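Long-range contact in putative glutaryl-CoA dehydrogenase (Thermus thermophilus, PDB 2EBA), which is a flavoprotein of the acyl-CoA dehydrogenase family that binds flavin-adenine dinucleotide: residues E124-F129 with L169-V174. Sequence-based numbering, arbitrary orientation.
Sequences EMVGCF and LAHLAV. With FAD (flavin-adenine dinucleotide), chain I.
The side chains of Met125 and His171 run alongside each other, pointing opposite ways, beside the parallel pair of strands 127-130 and 172-178. Followed outward, Met125 starts with CB, 3.9 Å from ND1 of His171. CG stands anti to the backbone N (chi1 156°) and lies against the same imidazole, close to ND1 and CB of His171. Beyond SD the chain bends, bringing CE onto Leu172, tightly packed at 3.2 Å from CD2 and also near CB of Leu172. The imidazole edge meets the backbone of Val126: N of Val126 lies in the ring plane, 3.0 Å from ND1, which is also near O of Val126, with only weak hydrogen bonding possible to either. O of Val126 is gripped more firmly by N of His171, at 2.8 Å and nearly along the C=O axis. Regular parallel pairing follows, with N of Cys128 donating to O of Leu172 (3.1 Å) and N of Val174 to O of Cys128 (3.0 Å). On one sheet face SG of Cys128 rests on CB of Ala173, 3.4 Å away, with CB of Ala170 beside it. Phe129 and Val174 share the other face with Leu172. In this part of the acyl-CoA dehydrogenase middle domain, the parallel pair carries O of Phe129 to flavin N3 of FAD, which donates a hydrogen bond to it (3.0 Å). Strand 172-178 is the middle one of a three-strand mixed sheet, between 127-130 and the antiparallel 184-190. Helix 110-121 packs on Met125 and Leu172 through Phe116, helix 87-107 reaches Leu172 and Phe129, and helix 235-269 also packs against Phe129.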
# COMPACT_ATOMS: atom_id res chain seq x y z
N GLU A 124 5.41 33.13 -30.81
CA GLU A 124 4.76 34.26 -31.44
C GLU A 124 3.28 33.97 -31.67
O GLU A 124 2.48 34.89 -31.84
CB GLU A 124 5.49 34.55 -32.74
CG GLU A 124 4.86 35.56 -33.63
CD GLU A 124 5.77 35.89 -34.78
OE1 GLU A 124 5.31 36.58 -35.71
OE2 GLU A 124 6.95 35.45 -34.74
N MET A 125 2.93 32.69 -31.68
CA MET A 125 1.54 32.26 -31.82
C MET A 125 1.28 30.98 -31.03
O MET A 125 1.82 29.92 -31.36
CB MET A 125 1.18 32.06 -33.29
CG MET A 125 0.02 31.12 -33.52
SD MET A 125 -0.10 30.56 -35.23
CE MET A 125 -0.33 28.80 -35.00
N VAL A 126 0.46 31.09 -30.00
CA VAL A 126 0.19 29.97 -29.10
C VAL A 126 -0.97 29.05 -29.52
O VAL A 126 -2.00 29.50 -30.01
CB VAL A 126 -0.04 30.49 -27.66
CG1 VAL A 126 -0.72 31.82 -27.72
CG2 VAL A 126 -0.88 29.51 -26.84
N GLY A 127 -0.77 27.75 -29.32
CA GLY A 127 -1.80 26.80 -29.68
C GLY A 127 -2.34 25.96 -28.55
O GLY A 127 -1.86 26.02 -27.42
N CYS A 128 -3.36 25.17 -28.85
CA CYS A 128 -3.97 24.28 -27.87
C CYS A 128 -4.37 22.99 -28.58
O CYS A 128 -4.38 22.91 -29.81
CB CYS A 128 -5.18 24.95 -27.20
SG CYS A 128 -6.53 25.36 -28.32
N PHE A 129 -4.71 21.98 -27.80
CA PHE A 129 -5.04 20.68 -28.35
C PHE A 129 -6.40 20.30 -27.80
O PHE A 129 -6.58 20.11 -26.61
CB PHE A 129 -3.94 19.72 -27.90
CG PHE A 129 -4.14 18.29 -28.30
CD1 PHE A 129 -4.84 17.43 -27.49
CD2 PHE A 129 -3.52 17.79 -29.43
CE1 PHE A 129 -4.93 16.08 -27.78
CE2 PHE A 129 -3.59 16.43 -29.74
CZ PHE A 129 -4.29 15.57 -28.90
N LEU A 169 -5.55 31.31 -24.67
CA LEU A 169 -4.32 31.97 -25.09
C LEU A 169 -4.08 31.69 -26.57
O LEU A 169 -3.46 32.48 -27.28
CB LEU A 169 -3.12 31.45 -24.29
CG LEU A 169 -3.03 31.58 -22.77
CD1 LEU A 169 -1.78 30.87 -22.26
CD2 LEU A 169 -2.99 33.04 -22.38
N ALA A 170 -4.61 30.55 -27.03
CA ALA A 170 -4.40 30.08 -28.39
C ALA A 170 -5.03 30.84 -29.55
O ALA A 170 -6.15 31.34 -29.45
CB ALA A 170 -4.82 28.61 -28.48
N HIS A 171 -4.28 30.92 -30.64
CA HIS A 171 -4.76 31.54 -31.87
C HIS A 171 -5.12 30.36 -32.75
O HIS A 171 -6.00 30.45 -33.61
CB HIS A 171 -3.66 32.34 -32.57
CG HIS A 171 -2.87 33.22 -31.66
ND1 HIS A 171 -1.79 32.76 -30.94
CD2 HIS A 171 -3.01 34.53 -31.35
CE1 HIS A 171 -1.29 33.75 -30.22
NE2 HIS A 171 -2.01 34.84 -30.45
N LEU A 172 -4.44 29.24 -32.53
CA LEU A 172 -4.68 28.03 -33.31
C LEU A 172 -5.11 26.90 -32.37
O LEU A 172 -4.49 26.68 -31.34
CB LEU A 172 -3.40 27.64 -34.06
CG LEU A 172 -3.59 26.72 -35.26
CD1 LEU A 172 -4.46 27.42 -36.29
CD2 LEU A 172 -2.24 26.36 -35.86
N ALA A 173 -6.16 26.19 -32.76
CA ALA A 173 -6.68 25.09 -31.95
C ALA A 173 -6.76 23.80 -32.76
O ALA A 173 -7.51 23.71 -33.72
CB ALA A 173 -8.07 25.46 -31.40
N VAL A 174 -5.96 22.81 -32.35
CA VAL A 174 -5.94 21.53 -33.04
C VAL A 174 -7.16 20.79 -32.56
O VAL A 174 -7.18 20.24 -31.47
CB VAL A 174 -4.70 20.72 -32.67
CG1 VAL A 174 -4.68 19.41 -33.43
CG2 VAL A 174 -3.47 21.54 -32.97
PA FAD I . -13.32 10.11 -17.09
O1A FAD I . -14.81 10.00 -16.91
O2A FAD I . -12.66 9.75 -18.40
O5B FAD I . -12.63 9.29 -15.87
C5B FAD I . -13.02 9.31 -14.60
C4B FAD I . -12.57 8.21 -13.68
O4B FAD I . -12.81 6.80 -14.38
C3B FAD I . -10.96 8.06 -13.90
O3B FAD I . -10.51 7.41 -12.71
C2B FAD I . -10.63 6.95 -14.92
O2B FAD I . -9.53 6.21 -14.57
C1B FAD I . -11.79 6.03 -14.68
N9A FAD I . -12.03 5.30 -16.00
C8A FAD I . -12.36 5.86 -17.15
N7A FAD I . -12.50 4.85 -18.07
C5A FAD I . -12.26 3.66 -17.45
C6A FAD I . -12.25 2.28 -17.87
N6A FAD I . -12.52 1.94 -19.14
N1A FAD I . -11.96 1.30 -16.95
C2A FAD I . -11.67 1.62 -15.65
N3A FAD I . -11.67 2.92 -15.22
C4A FAD I . -11.97 3.95 -16.10
N1 FAD I . -7.57 17.16 -22.61
C2 FAD I . -7.15 17.54 -23.87
O2 FAD I . -7.53 16.90 -24.87
N3 FAD I . -6.33 18.62 -24.03
C4 FAD I . -5.90 19.34 -22.95
O4 FAD I . -5.16 20.33 -23.12
C4X FAD I . -6.32 18.98 -21.65
N5 FAD I . -5.92 19.70 -20.54
C5X FAD I . -6.35 19.38 -19.28
C6 FAD I . -5.96 20.17 -18.17
C7 FAD I . -6.42 19.86 -16.87
C7M FAD I . -5.97 20.76 -15.73
C8 FAD I . -7.28 18.73 -16.66
C8M FAD I . -7.83 18.33 -15.31
C9 FAD I . -7.67 17.95 -17.77
C9A FAD I . -7.22 18.25 -19.10
N10 FAD I . -7.61 17.50 -20.23
C10 FAD I . -7.18 17.86 -21.49
C1' FAD I . -8.51 16.34 -20.13
C2' FAD I . -7.92 15.15 -19.44
O2' FAD I . -7.15 14.41 -20.37
C3' FAD I . -9.07 14.37 -18.86
O3' FAD I . -9.38 14.94 -17.59
C4' FAD I . -8.78 12.89 -18.66
O4' FAD I . -8.93 12.18 -19.89
C5' FAD I . -9.73 12.29 -17.65
O5' FAD I . -11.01 12.13 -18.23
P FAD I . -12.38 12.77 -17.64
O1P FAD I . -12.09 13.96 -16.77
O2P FAD I . -13.31 12.99 -18.81
O3P FAD I . -12.91 11.62 -16.66